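Local coordinates for protein lactoylglutathione lyase (Pseudomonas aeruginosa, PDB 4MTS) that belongs to the glyoxalase/bleomycin resistance/dioxygenase superfamily and carries zinc and nickel ions in this model, at residues A76-D81 against I124-Q129; A42-Q47 against L55-N60; L17-R22 against A111-P116; D33-R38 against H59-D64. All coordinates share one frame; numbering follows the deposited sequence. Where two conformers were deposited one is given.

Contact 1. Residues A76-D81 against I124-Q129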
loop_
_atom_site.group_PDB
_atom_site.type_symbol
_atom_site.label_atom_id
_atom_site.label_comp_id
_atom_site.label_asym_id
_atom_site.label_seq_id
_atom_site.Cartn_x
_atom_site.Cartn_y
_atom_site.Cartn_z
ATOM N N ALA A 76 -2.398 -1.889 6.404
ATOM C CA ALA A 76 -3.050 -2.600 7.497
ATOM C C ALA A 76 -2.393 -3.970 7.691
ATOM O O ALA A 76 -2.092 -4.671 6.725
ATOM C CB ALA A 76 -4.527 -2.776 7.202
ATOM N N ILE A 77 -2.187 -4.347 8.953
ATOM C CA ILE A 77 -1.560 -5.631 9.328
ATOM C C ILE A 77 -2.460 -6.410 10.300
ATOM O O ILE A 77 -3.041 -5.828 11.203
ATOM C CB ILE A 77 -0.142 -5.383 9.908
ATOM C CG1 ILE A 77 0.763 -4.708 8.830
ATOM C CG2 ILE A 77 0.509 -6.700 10.372
ATOM C CD1 ILE A 77 1.985 -4.046 9.424
ATOM N N GLU A 78 -2.603 -7.704 10.062
ATOM C CA GLU A 78 -3.385 -8.572 10.933
ATOM C C GLU A 78 -2.516 -8.965 12.110
ATOM O O GLU A 78 -1.391 -9.388 11.906
ATOM C CB GLU A 78 -3.882 -9.804 10.167
ATOM C CG GLU A 78 -4.689 -10.762 11.022
ATOM C CD GLU A 78 -5.282 -11.872 10.181
ATOM O OE1 GLU A 78 -4.514 -12.728 9.690
ATOM O OE2 GLU A 78 -6.502 -11.814 9.922
ATOM N N VAL A 79 -3.023 -8.795 13.341
ATOM C CA VAL A 79 -2.250 -9.123 14.551
ATOM C C VAL A 79 -3.046 -10.064 15.488
ATOM O O VAL A 79 -4.277 -10.053 15.476
ATOM C CB VAL A 79 -1.755 -7.853 15.306
ATOM C CG1 VAL A 79 -0.805 -7.016 14.451
ATOM C CG2 VAL A 79 -2.920 -6.999 15.816
ATOM N N GLU A 80 -2.338 -10.846 16.309
ATOM C CA GLU A 80 -2.968 -11.763 17.273
ATOM C C GLU A 80 -3.670 -10.969 18.385
ATOM O O GLU A 80 -4.806 -11.284 18.754
ATOM C CB GLU A 80 -1.892 -12.700 17.865
ATOM C CG GLU A 80 -2.462 -13.998 18.416
ATOM C CD GLU A 80 -1.475 -14.855 19.186
ATOM O OE1 GLU A 80 -1.298 -16.035 18.808
ATOM O OE2 GLU A 80 -0.885 -14.355 20.171
ATOM N N ASP A 81 -3.014 -9.913 18.872
ATOM C CA ASP A 81 -3.497 -9.073 19.959
ATOM C C ASP A 81 -2.989 -7.670 19.727
ATOM O O ASP A 81 -1.801 -7.414 19.900
ATOM C CB ASP A 81 -2.912 -9.606 21.292
ATOM C CG ASP A 81 -3.524 -9.030 22.545
ATOM O OD1 ASP A 81 -3.655 -7.793 22.630
ATOM O OD2 ASP A 81 -3.820 -9.812 23.462
ATOM N N ILE A 124 -5.201 -4.696 12.869
ATOM C CA ILE A 124 -6.543 -5.285 12.960
ATOM C C ILE A 124 -6.416 -6.632 13.628
ATOM O O ILE A 124 -5.736 -7.519 13.116
ATOM C CB ILE A 124 -7.263 -5.361 11.589
ATOM C CG1 ILE A 124 -7.284 -3.968 10.921
ATOM C CG2 ILE A 124 -8.712 -5.931 11.786
ATOM C CD1 ILE A 124 -7.976 -3.892 9.493
ATOM N N GLN A 125 -7.012 -6.775 14.809
ATOM C CA GLN A 125 -6.922 -8.027 15.561
ATOM C C GLN A 125 -7.616 -9.189 14.862
ATOM O O GLN A 125 -8.777 -9.065 14.475
ATOM C CB GLN A 125 -7.491 -7.828 16.977
ATOM C CG GLN A 125 -7.244 -9.028 17.896
ATOM C CD GLN A 125 -7.343 -8.547 19.308
ATOM O OE1 GLN A 125 -6.676 -7.586 19.700
ATOM N NE2 GLN A 125 -8.232 -9.152 20.071
ATOM N N LYS A 126 -6.915 -10.328 14.735
ATOM C CA LYS A 126 -7.398 -11.561 14.098
ATOM C C LYS A 126 -8.721 -12.022 14.685
ATOM O O LYS A 126 -8.916 -11.966 15.906
ATOM C CB LYS A 126 -6.339 -12.670 14.187
ATOM C CG LYS A 126 -6.459 -13.715 13.078
ATOM C CD LYS A 126 -5.311 -14.714 13.114
ATOM C CE LYS A 126 -5.659 -15.994 12.393
ATOM N NZ LYS A 126 -4.531 -16.963 12.408
ATOM N N GLY A 127 -9.634 -12.390 13.788
ATOM C CA GLY A 127 -10.981 -12.838 14.106
ATOM C C GLY A 127 -12.025 -11.738 14.083
ATOM O O GLY A 127 -13.183 -11.991 13.728
ATOM N N THR A 128 -11.623 -10.510 14.457
ATOM C CA THR A 128 -12.514 -9.350 14.579
ATOM C C THR A 128 -12.829 -8.619 13.265
ATOM O O THR A 128 -13.868 -7.953 13.190
ATOM C CB THR A 128 -11.980 -8.357 15.631
ATOM O OG1 THR A 128 -10.932 -7.573 15.047
ATOM C CG2 THR A 128 -11.525 -9.028 16.936
ATOM N N GLN A 129 -11.919 -8.685 12.263
ATOM C CA GLN A 129 -12.065 -8.005 10.964
ATOM C C GLN A 129 -13.439 -8.212 10.303
ATOM O O GLN A 129 -14.032 -7.248 9.817
ATOM C CB GLN A 129 -10.936 -8.399 9.999
ATOM C CG GLN A 129 -10.996 -7.628 8.681
ATOM C CD GLN A 129 -9.737 -7.746 7.887
ATOM O OE1 GLN A 129 -9.399 -8.799 7.337
ATOM N NE2 GLN A 129 -9.033 -6.643 7.788
HETATM O O HOH W 1 -6.642 -12.741 17.538
HETATM O O HOH W 2 -6.298 -6.111 21.864
#
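E78 and V79 lie in parallel register with I124 and Q125, which joins strand 72-79 to strand 120-125 in the mixed sheet of this glyoxalase-type fold. On its far side E78 pairs with a strand of the second subunit, so the sheet runs on across the dimer interface.

The backbone bonds come first. I124 gives its N-H to I77 O at 3.0 Å and takes that of V79 on its O, also at 3.0 Å, so one residue bonds to both neighbours of E78, as parallel pairing requires. K126 N to V79 O, at 2.8 Å, carries the pairing past the end of the strand.

Van der Waals contact follows. The chains of E78 and K126 cross obliquely, with E78 CD 3.6 Å from K126 CG. Their charges do not meet: E78 OE1 turns to R2 of the second subunit and stays 5.0 Å from K126 NZ.

The polar contacts gather where helix 82-91 begins. Q125 CG is anti to its backbone N (chi1 -171°) and passes 3.4 Å from E80 O; OE1 beyond it accepts from A82 N, while D81 caps the helix by accepting from V84 N on OD1. One water ties E80 O to K126 O. A second donates to D81 OD1 and, at 2.6 Å, to Q125 OE1.

Contact 2. Residues A42-Q47 against L55-N60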
loop_
_atom_site.group_PDB
_atom_site.type_symbol
_atom_site.label_atom_id
_atom_site.label_comp_id
_atom_site.label_asym_id
_atom_site.label_seq_id
_atom_site.Cartn_x
_atom_site.Cartn_y
_atom_site.Cartn_z
ATOM N N ALA A 42 14.155 -1.626 -0.276
ATOM C CA ALA A 42 14.153 -2.727 0.708
ATOM C C ALA A 42 12.713 -3.250 0.735
ATOM O O ALA A 42 11.780 -2.448 0.808
ATOM C CB ALA A 42 14.552 -2.211 2.088
ATOM N N PHE A 43 12.544 -4.563 0.630
ATOM C CA PHE A 43 11.232 -5.213 0.654
ATOM C C PHE A 43 11.145 -5.926 2.001
ATOM O O PHE A 43 12.031 -6.713 2.369
ATOM C CB PHE A 43 11.067 -6.177 -0.546
ATOM C CG PHE A 43 11.001 -5.478 -1.897
ATOM C CD1 PHE A 43 12.161 -5.104 -2.564
ATOM C CD2 PHE A 43 9.775 -5.261 -2.528
ATOM C CE1 PHE A 43 12.097 -4.475 -3.821
ATOM C CE2 PHE A 43 9.710 -4.610 -3.767
ATOM C CZ PHE A 43 10.870 -4.217 -4.397
ATOM N N VAL A 44 10.092 -5.609 2.751
ATOM C CA VAL A 44 9.848 -6.158 4.090
ATOM C C VAL A 44 8.490 -6.814 4.114
ATOM O O VAL A 44 7.575 -6.382 3.399
ATOM C CB VAL A 44 10.003 -5.100 5.222
ATOM C CG1 VAL A 44 11.468 -4.745 5.431
ATOM C CG2 VAL A 44 9.177 -3.827 4.938
ATOM N N GLY A 45 8.361 -7.862 4.919
ATOM C CA GLY A 45 7.101 -8.572 4.981
ATOM C C GLY A 45 7.168 -9.815 5.826
ATOM O O GLY A 45 8.113 -10.008 6.611
ATOM N N TYR A 46 6.126 -10.626 5.709
ATOM C CA TYR A 46 5.979 -11.814 6.546
ATOM C C TYR A 46 6.160 -13.105 5.797
ATOM O O TYR A 46 6.440 -14.132 6.412
ATOM C CB TYR A 46 4.595 -11.804 7.246
ATOM C CG TYR A 46 4.402 -10.605 8.141
ATOM C CD1 TYR A 46 5.116 -10.477 9.323
ATOM C CD2 TYR A 46 3.533 -9.574 7.788
ATOM C CE1 TYR A 46 4.934 -9.380 10.164
ATOM C CE2 TYR A 46 3.376 -8.447 8.605
ATOM C CZ TYR A 46 4.083 -8.353 9.790
ATOM O OH TYR A 46 3.949 -7.260 10.622
ATOM N N GLN A 47 5.931 -13.080 4.491
ATOM C CA GLN A 47 6.059 -14.240 3.626
ATOM C C GLN A 47 6.919 -13.875 2.446
ATOM O O GLN A 47 7.096 -12.694 2.139
ATOM C CB GLN A 47 4.681 -14.702 3.124
ATOM C CG GLN A 47 3.731 -15.168 4.211
ATOM C CD GLN A 47 2.349 -15.262 3.647
ATOM O OE1 GLN A 47 2.017 -16.196 2.916
ATOM N NE2 GLN A 47 1.536 -14.251 3.910
ATOM N N LEU A 55 5.864 -4.910 1.505
ATOM C CA LEU A 55 6.017 -3.472 1.607
ATOM C C LEU A 55 7.393 -3.105 1.049
ATOM O O LEU A 55 8.411 -3.643 1.494
ATOM C CB LEU A 55 5.911 -3.000 3.081
ATOM C CG LEU A 55 6.246 -1.505 3.295
ATOM C CD1 LEU A 55 5.234 -0.572 2.530
ATOM C CD2 LEU A 55 6.251 -1.176 4.781
ATOM N N GLU A 56 7.429 -2.197 0.066
ATOM C CA GLU A 56 8.704 -1.760 -0.496
ATOM C C GLU A 56 9.020 -0.391 0.082
ATOM O O GLU A 56 8.216 0.527 -0.046
ATOM C CB GLU A 56 8.604 -1.644 -2.021
ATOM C CG GLU A 56 9.959 -1.238 -2.599
ATOM C CD GLU A 56 9.959 -0.979 -4.081
ATOM O OE1 GLU A 56 8.861 -0.958 -4.686
ATOM O OE2 GLU A 56 11.068 -0.858 -4.648
ATOM N N LEU A 57 10.232 -0.221 0.619
ATOM C CA LEU A 57 10.699 1.058 1.141
ATOM C C LEU A 57 11.819 1.545 0.227
ATOM O O LEU A 57 12.714 0.765 -0.098
ATOM C CB LEU A 57 11.230 0.878 2.573
ATOM C CG LEU A 57 10.255 0.287 3.600
ATOM C CD1 LEU A 57 10.984 0.035 4.940
ATOM C CD2 LEU A 57 9.029 1.221 3.814
ATOM N N THR A 58 11.745 2.809 -0.203
ATOM C CA THR A 58 12.731 3.416 -1.109
ATOM C C THR A 58 13.410 4.593 -0.415
ATOM O O THR A 58 12.739 5.389 0.250
ATOM C CB THR A 58 12.073 3.891 -2.429
ATOM O OG1 THR A 58 11.363 2.816 -3.039
ATOM C CG2 THR A 58 13.088 4.441 -3.421
ATOM N N HIS A 59 14.726 4.708 -0.575
ATOM C CA HIS A 59 15.456 5.821 0.004
ATOM C C HIS A 59 16.391 6.361 -1.059
ATOM O O HIS A 59 17.232 5.621 -1.551
ATOM C CB HIS A 59 16.238 5.360 1.267
ATOM C CG HIS A 59 17.155 6.406 1.794
ATOM N ND1 HIS A 59 18.521 6.185 1.869
ATOM C CD2 HIS A 59 16.895 7.680 2.174
ATOM C CE1 HIS A 59 19.044 7.306 2.344
ATOM N NE2 HIS A 59 18.119 8.241 2.519
ATOM N N ASN A 60 16.208 7.632 -1.442
ATOM C CA ASN A 60 17.051 8.335 -2.410
ATOM C C ASN A 60 18.152 8.934 -1.541
ATOM O O ASN A 60 17.848 9.643 -0.569
ATOM C CB ASN A 60 16.213 9.422 -3.124
ATOM C CG ASN A 60 15.134 8.828 -4.005
ATOM O OD1 ASN A 60 15.424 8.180 -5.024
ATOM N ND2 ASN A 60 13.858 9.006 -3.616
#
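F43 and E56 face each other as a non-hydrogen-bonded pair in the antiparallel hairpin of strands 39-45 and 54-60, and E56 binds the zinc ion together with H5. The two side chains run side by side on the same face of the sheet. E56 CG, anti to the backbone N (chi1 -178°), lies over the F43 ring, 3.8 Å from its centroid and offset toward the rim, in a CH-pi contact. Beyond it the carboxylate is turned only 18° from the ring plane, and OE2 comes within 3.4 Å of F43 CZ. The ring thus backs one side of the metal-binding group. It also meets the H5 ring edge-to-face, so it touches both zinc ligands of this chain. H74 of the second subunit packs on E56, which puts the site at the interface.

Two hydrogen-bonded pairs flank this one. A42 and L57 exchange bonds, with L57 N to A42 O at 2.7 Å and A42 N to L57 O at 2.8 Å, the latter less straight at 147°. V44 and L55 do the same, V44 N reaching L55 O at 2.9 Å.

On the other face V44 CG2 sits 3.8 Å from L55 CB and 4.3 Å from L57 CD1, forming an apolar patch under L17 and Y20 of helix 13-23. A helix on one face of the sheet and the metal site on the other is the arrangement of metal-dependent members of the glyoxalase superfamily.

Contact 3. Residues L17-R22 against A111-P116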
loop_
_atom_site.group_PDB
_atom_site.type_symbol
_atom_site.label_atom_id
_atom_site.label_comp_id
_atom_site.label_asym_id
_atom_site.label_seq_id
_atom_site.Cartn_x
_atom_site.Cartn_y
_atom_site.Cartn_z
ATOM N N LEU A 17 13.593 0.443 8.564
ATOM C CA LEU A 17 13.760 -0.999 8.738
ATOM C C LEU A 17 13.698 -1.417 10.212
ATOM O O LEU A 17 13.122 -2.453 10.534
ATOM C CB LEU A 17 15.102 -1.466 8.099
ATOM C CG LEU A 17 15.103 -1.448 6.546
ATOM C CD1 LEU A 17 16.480 -1.819 5.989
ATOM C CD2 LEU A 17 14.072 -2.406 5.956
ATOM N N GLU A 18 14.261 -0.605 11.097
ATOM C CA GLU A 18 14.232 -0.926 12.529
ATOM C C GLU A 18 12.773 -0.989 12.999
ATOM O O GLU A 18 12.417 -1.910 13.709
ATOM C CB GLU A 18 14.989 0.136 13.326
ATOM C CG GLU A 18 16.491 0.133 13.072
ATOM C CD GLU A 18 17.121 -1.239 13.220
ATOM O OE1 GLU A 18 17.037 -1.812 14.328
ATOM O OE2 GLU A 18 17.605 -1.783 12.203
ATOM N N PHE A 19 11.944 -0.038 12.573
ATOM C CA PHE A 19 10.514 -0.065 12.940
ATOM C C PHE A 19 9.838 -1.315 12.407
ATOM O O PHE A 19 9.182 -2.017 13.170
ATOM C CB PHE A 19 9.805 1.191 12.425
ATOM C CG PHE A 19 8.303 1.175 12.607
ATOM C CD1 PHE A 19 7.726 1.549 13.821
ATOM C CD2 PHE A 19 7.463 0.815 11.560
ATOM C CE1 PHE A 19 6.332 1.527 13.992
ATOM C CE2 PHE A 19 6.071 0.784 11.735
ATOM C CZ PHE A 19 5.513 1.139 12.947
ATOM N N TYR A 20 9.890 -1.544 11.064
ATOM C CA TYR A 20 9.188 -2.682 10.495
ATOM C C TYR A 20 9.618 -4.029 11.025
ATOM O O TYR A 20 8.765 -4.891 11.241
ATOM C CB TYR A 20 9.164 -2.618 8.945
ATOM C CG TYR A 20 8.268 -1.474 8.512
ATOM C CD1 TYR A 20 6.881 -1.602 8.546
ATOM C CD2 TYR A 20 8.803 -0.229 8.192
ATOM C CE1 TYR A 20 6.048 -0.532 8.214
ATOM C CE2 TYR A 20 7.982 0.860 7.903
ATOM C CZ TYR A 20 6.602 0.691 7.882
ATOM O OH TYR A 20 5.781 1.752 7.555
ATOM N N THR A 21 10.933 -4.197 11.279
ATOM C CA THR A 21 11.416 -5.483 11.779
ATOM C C THR A 21 11.256 -5.628 13.278
ATOM O O THR A 21 10.929 -6.720 13.713
ATOM C CB THR A 21 12.887 -5.766 11.370
ATOM O OG1 THR A 21 13.730 -4.771 11.963
ATOM C CG2 THR A 21 13.082 -5.814 9.867
ATOM N N ARG A 22 11.556 -4.583 14.063
ATOM C CA ARG A 22 11.502 -4.665 15.537
ATOM C C ARG A 22 10.095 -4.523 16.101
ATOM O O ARG A 22 9.669 -5.366 16.892
ATOM C CB ARG A 22 12.407 -3.634 16.204
ATOM C CG ARG A 22 13.898 -3.754 15.953
ATOM C CD ARG A 22 14.633 -2.880 16.968
ATOM N NE ARG A 22 15.476 -1.847 16.360
ATOM C CZ ARG A 22 16.156 -0.924 17.047
ATOM N NH1 ARG A 22 16.089 -0.888 18.373
ATOM N NH2 ARG A 22 16.891 -0.021 16.411
ATOM N N ALA A 111 -6.056 -0.676 16.085
ATOM C CA ALA A 111 -5.108 0.262 16.665
ATOM C C ALA A 111 -4.388 0.921 15.487
ATOM O O ALA A 111 -4.418 0.401 14.365
ATOM C CB ALA A 111 -4.087 -0.485 17.521
ATOM N N PHE A 112 -3.743 2.033 15.745
ATOM C CA PHE A 112 -2.951 2.715 14.750
ATOM C C PHE A 112 -1.603 3.070 15.283
ATOM O O PHE A 112 -1.482 3.615 16.396
ATOM C CB PHE A 112 -3.636 3.979 14.238
ATOM C CG PHE A 112 -4.550 3.716 13.067
ATOM C CD1 PHE A 112 -4.079 3.810 11.761
ATOM C CD2 PHE A 112 -5.885 3.395 13.268
ATOM C CE1 PHE A 112 -4.939 3.626 10.679
ATOM C CE2 PHE A 112 -6.741 3.184 12.182
ATOM C CZ PHE A 112 -6.256 3.292 10.897
ATOM N N LEU A 113 -0.591 2.813 14.460
ATOM C CA LEU A 113 0.783 3.196 14.790
ATOM C C LEU A 113 1.223 4.173 13.731
ATOM O O LEU A 113 0.613 4.245 12.651
ATOM C CB LEU A 113 1.729 1.968 14.703
ATOM C CG LEU A 113 1.360 0.657 15.415
ATOM C CD1 LEU A 113 2.495 -0.396 15.225
ATOM C CD2 LEU A 113 1.113 0.900 16.916
ATOM N N GLU A 114 2.327 4.892 13.998
ATOM C CA GLU A 114 2.955 5.664 12.953
ATOM C C GLU A 114 4.373 5.200 12.885
ATOM O O GLU A 114 5.011 5.028 13.932
ATOM C CB GLU A 114 2.897 7.158 13.167
ATOM C CG GLU A 114 1.663 7.802 12.576
ATOM C CD GLU A 114 1.694 9.309 12.747
ATOM O OE1 GLU A 114 0.653 9.956 12.493
ATOM O OE2 GLU A 114 2.753 9.841 13.155
ATOM N N ASP A 115 4.882 4.978 11.672
ATOM C CA ASP A 115 6.287 4.592 11.518
ATOM C C ASP A 115 7.151 5.861 11.681
ATOM O O ASP A 115 6.622 6.987 11.844
ATOM C CB ASP A 115 6.511 3.883 10.129
ATOM C CG ASP A 115 6.540 4.740 8.862
ATOM O OD1 ASP A 115 6.541 5.991 8.970
ATOM O OD2 ASP A 115 6.685 4.172 7.780
ATOM N N PRO A 116 8.495 5.742 11.651
ATOM C CA PRO A 116 9.339 6.938 11.859
ATOM C C PRO A 116 9.111 8.102 10.908
ATOM O O PRO A 116 9.312 9.258 11.293
ATOM C CB PRO A 116 10.770 6.381 11.762
ATOM C CG PRO A 116 10.636 4.967 12.213
ATOM C CD PRO A 116 9.327 4.524 11.565
#
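F19 reaches across from helix 13-23 to D115 and P116, just past the end of strand 109-114. Its CB rests 3.5 Å from P116 CD. CG lies anti to the backbone N (chi1 173°), and D115 covers one face of the ring beyond it. CD2 and CE2 both touch D115 CB, CD2 at 3.5 Å, while CE1, across the ring from them, approaches E114 O at 3.7 Å from the same side of the plane. D115 CA sits over the middle of that face, 3.7 Å from the centroid, a well-centred CH-pi contact. At the tip F19 CZ meets L113 CD1 at 4.1 Å.

This is helix-on-sheet packing within the glyoxalase-type fold: the N-terminal helix, which also covers L55 and L57 of the hairpin sheet through Y20, here lies against the other sheet, where F19 and Y20 both touch V121.

Y20 makes the polar link. Its OH donates to D115 OD2 at 2.6 Å, meeting the oxygen on its anti side, 20° out of the carboxylate plane. The Y20 ring stands nearly perpendicular to that carboxylate (87°), while F19 CD2 sits over the centre of one face of the Y20 ring. D115 OD1 is taken up separately, by Y119 N.

Contact 4. Residues D33-R38 against H59-D64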
loop_
_atom_site.group_PDB
_atom_site.type_symbol
_atom_site.label_atom_id
_atom_site.label_comp_id
_atom_site.label_asym_id
_atom_site.label_seq_id
_atom_site.Cartn_x
_atom_site.Cartn_y
_atom_site.Cartn_z
ATOM N N ASP A 33 20.999 -1.808 -3.088
ATOM C CA ASP A 33 21.578 -0.449 -3.001
ATOM C C ASP A 33 22.318 -0.207 -4.326
ATOM O O ASP A 33 23.187 -0.986 -4.684
ATOM C CB ASP A 33 22.575 -0.323 -1.836
ATOM C CG ASP A 33 21.967 -0.376 -0.451
ATOM O OD1 ASP A 33 21.964 0.655 0.225
ATOM O OD2 ASP A 33 21.531 -1.472 -0.032
ATOM N N TYR A 34 21.914 0.810 -5.080
ATOM C CA TYR A 34 22.478 1.106 -6.402
ATOM C C TYR A 34 23.288 2.400 -6.371
ATOM O O TYR A 34 22.698 3.479 -6.475
ATOM C CB TYR A 34 21.363 1.257 -7.446
ATOM C CG TYR A 34 20.482 0.043 -7.544
ATOM C CD1 TYR A 34 20.877 -1.069 -8.282
ATOM C CD2 TYR A 34 19.277 -0.021 -6.857
ATOM C CE1 TYR A 34 20.056 -2.184 -8.394
ATOM C CE2 TYR A 34 18.468 -1.150 -6.923
ATOM C CZ TYR A 34 18.851 -2.219 -7.717
ATOM O OH TYR A 34 18.087 -3.357 -7.740
ATOM N N PRO A 35 24.631 2.320 -6.282
ATOM C CA PRO A 35 25.431 3.563 -6.287
ATOM C C PRO A 35 25.316 4.325 -7.609
ATOM O O PRO A 35 25.427 5.553 -7.623
ATOM C CB PRO A 35 26.864 3.085 -5.966
ATOM C CG PRO A 35 26.894 1.651 -6.301
ATOM C CD PRO A 35 25.476 1.110 -6.132
ATOM N N GLU A 36 25.004 3.609 -8.711
ATOM C CA GLU A 36 24.793 4.238 -10.023
ATOM C C GLU A 36 23.512 5.123 -10.027
ATOM O O GLU A 36 23.514 6.194 -10.618
ATOM C CB GLU A 36 24.790 3.176 -11.151
ATOM C CG GLU A 36 26.129 2.472 -11.277
ATOM C CD GLU A 36 26.207 1.364 -12.305
ATOM O OE1 GLU A 36 26.418 1.676 -13.499
ATOM O OE2 GLU A 36 26.106 0.180 -11.909
ATOM N N GLY A 37 22.465 4.698 -9.329
ATOM C CA GLY A 37 21.222 5.454 -9.242
ATOM C C GLY A 37 21.052 6.230 -7.950
ATOM O O GLY A 37 20.079 6.973 -7.807
ATOM N N ARG A 38 21.994 6.064 -7.001
ATOM C CA ARG A 38 21.990 6.681 -5.662
ATOM C C ARG A 38 20.670 6.481 -4.912
ATOM O O ARG A 38 20.045 7.431 -4.426
ATOM C CB ARG A 38 22.451 8.134 -5.685
ATOM C CG ARG A 38 23.938 8.190 -6.041
ATOM C CD ARG A 38 24.542 9.546 -5.896
ATOM N NE ARG A 38 24.550 10.058 -4.528
ATOM C CZ ARG A 38 25.478 9.775 -3.618
ATOM N NH1 ARG A 38 26.444 8.902 -3.892
ATOM N NH2 ARG A 38 25.415 10.319 -2.408
ATOM N N HIS A 59 14.726 4.708 -0.575
ATOM C CA HIS A 59 15.456 5.821 0.004
ATOM C C HIS A 59 16.391 6.361 -1.059
ATOM O O HIS A 59 17.232 5.621 -1.551
ATOM C CB HIS A 59 16.238 5.360 1.267
ATOM C CG HIS A 59 17.155 6.406 1.794
ATOM N ND1 HIS A 59 18.521 6.185 1.869
ATOM C CD2 HIS A 59 16.895 7.680 2.174
ATOM C CE1 HIS A 59 19.044 7.306 2.344
ATOM N NE2 HIS A 59 18.119 8.241 2.519
ATOM N N ASN A 60 16.208 7.632 -1.442
ATOM C CA ASN A 60 17.051 8.335 -2.410
ATOM C C ASN A 60 18.152 8.934 -1.541
ATOM O O ASN A 60 17.848 9.643 -0.569
ATOM C CB ASN A 60 16.213 9.422 -3.124
ATOM C CG ASN A 60 15.134 8.828 -4.005
ATOM O OD1 ASN A 60 15.424 8.180 -5.024
ATOM N ND2 ASN A 60 13.858 9.006 -3.616
ATOM N N TRP A 61 19.422 8.564 -1.805
ATOM C CA TRP A 61 20.557 8.958 -0.982
ATOM C C TRP A 61 20.714 10.453 -0.824
ATOM O O TRP A 61 21.244 10.900 0.199
ATOM C CB TRP A 61 21.870 8.374 -1.542
ATOM C CG TRP A 61 21.868 6.882 -1.669
ATOM C CD1 TRP A 61 20.914 6.012 -1.219
ATOM C CD2 TRP A 61 22.922 6.081 -2.193
ATOM N NE1 TRP A 61 21.303 4.716 -1.463
ATOM C CE2 TRP A 61 22.523 4.728 -2.072
ATOM C CE3 TRP A 61 24.176 6.369 -2.743
ATOM C CZ2 TRP A 61 23.321 3.668 -2.511
ATOM C CZ3 TRP A 61 24.950 5.319 -3.214
ATOM C CH2 TRP A 61 24.534 3.987 -3.066
ATOM N N ASP A 62 20.327 11.211 -1.843
ATOM C CA ASP A 62 20.479 12.663 -1.808
ATOM C C ASP A 62 19.239 13.453 -1.367
ATOM O O ASP A 62 19.273 14.682 -1.390
ATOM C CB ASP A 62 21.105 13.181 -3.115
ATOM C CG ASP A 62 22.356 12.397 -3.497
ATOM O OD1 ASP A 62 22.349 11.755 -4.568
ATOM O OD2 ASP A 62 23.282 12.333 -2.677
ATOM N N ARG A 63 18.155 12.753 -0.962
ATOM C CA ARG A 63 16.911 13.363 -0.429
ATOM C C ARG A 63 16.957 13.221 1.083
ATOM O O ARG A 63 17.458 12.212 1.578
ATOM C CB ARG A 63 15.644 12.642 -0.950
ATOM C CG ARG A 63 15.262 12.933 -2.405
ATOM C CD ARG A 63 14.713 14.329 -2.652
ATOM N NE ARG A 63 13.443 14.600 -1.966
ATOM C CZ ARG A 63 12.245 14.457 -2.523
ATOM N NH1 ARG A 63 12.131 13.987 -3.760
ATOM N NH2 ARG A 63 11.154 14.766 -1.845
ATOM N N ASP A 64 16.435 14.204 1.818
ATOM C CA ASP A 64 16.465 14.195 3.283
ATOM C C ASP A 64 15.097 13.985 3.914
ATOM O O ASP A 64 14.965 13.952 5.144
ATOM C CB ASP A 64 17.074 15.514 3.808
ATOM C CG ASP A 64 18.544 15.727 3.515
ATOM O OD1 ASP A 64 19.334 14.766 3.693
ATOM O OD2 ASP A 64 18.917 16.872 3.163
#
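R38 holds D62 side-on with two nitrogens, NE to OD1 at 2.8 Å and NH2 to OD2 at 2.9 Å. Each oxygen uses its syn lone pair, and the guanidinium and carboxylate are nearly coplanar, 12° apart. W61 comes in against a face of the same guanidinium, but edge-on: the planes stand 85° apart, and W61 CE3 lies 3.6 Å from R38 NH1. The face of the indole is used by the R38 backbone instead, with R38 CA 3.9 Å from the centroid of the six-membered ring in a CH-pi contact. Farther round, W61 CH2 packs on P35 CA at 3.4 Å, and D33 CB lies at the ring edge.

The backbone sets these groups in place. W61 N bonds to R38 O at 2.9 Å, the donor standing above the carbonyl plane, and a type I turn from N60 to R63 presents W61 and D62 to the loop between strands 27-34 and 39-45. The bend at R38 chi3 (64°) brings NE round to D62. In the second shell T40 OG1 bonds to both W61 NE1 and D33 OD1.

The paired, in-plane bonds probably favour the charged form of D62, though at this exposed position solvent would probably weaken the attraction.

How the contacts relate
From the N terminus, segment 17-22 opens contact 3, 33-38 opens contact 4 and 42-47 opens contact 2. Contact 2 closes first, at 55-60, finishing the hairpin; contact 4 closes where that strand runs out into a turn, its segment sharing H59 and N60, and ties the loop after strand 27-34 to the hairpin's far end. Both lie within the long excursion that contact 3 ends at 111-116. Contact 1 opens at 76-81, before that closure, and ends at 124-129 after it, so contacts 1 and 3 cross. L17 and Y20 pack on the hairpin of contact 2, so helix 13-23, held by contact 3 to the other sheet, bridges the two. Y46 touches I77, joining contacts 2 and 1.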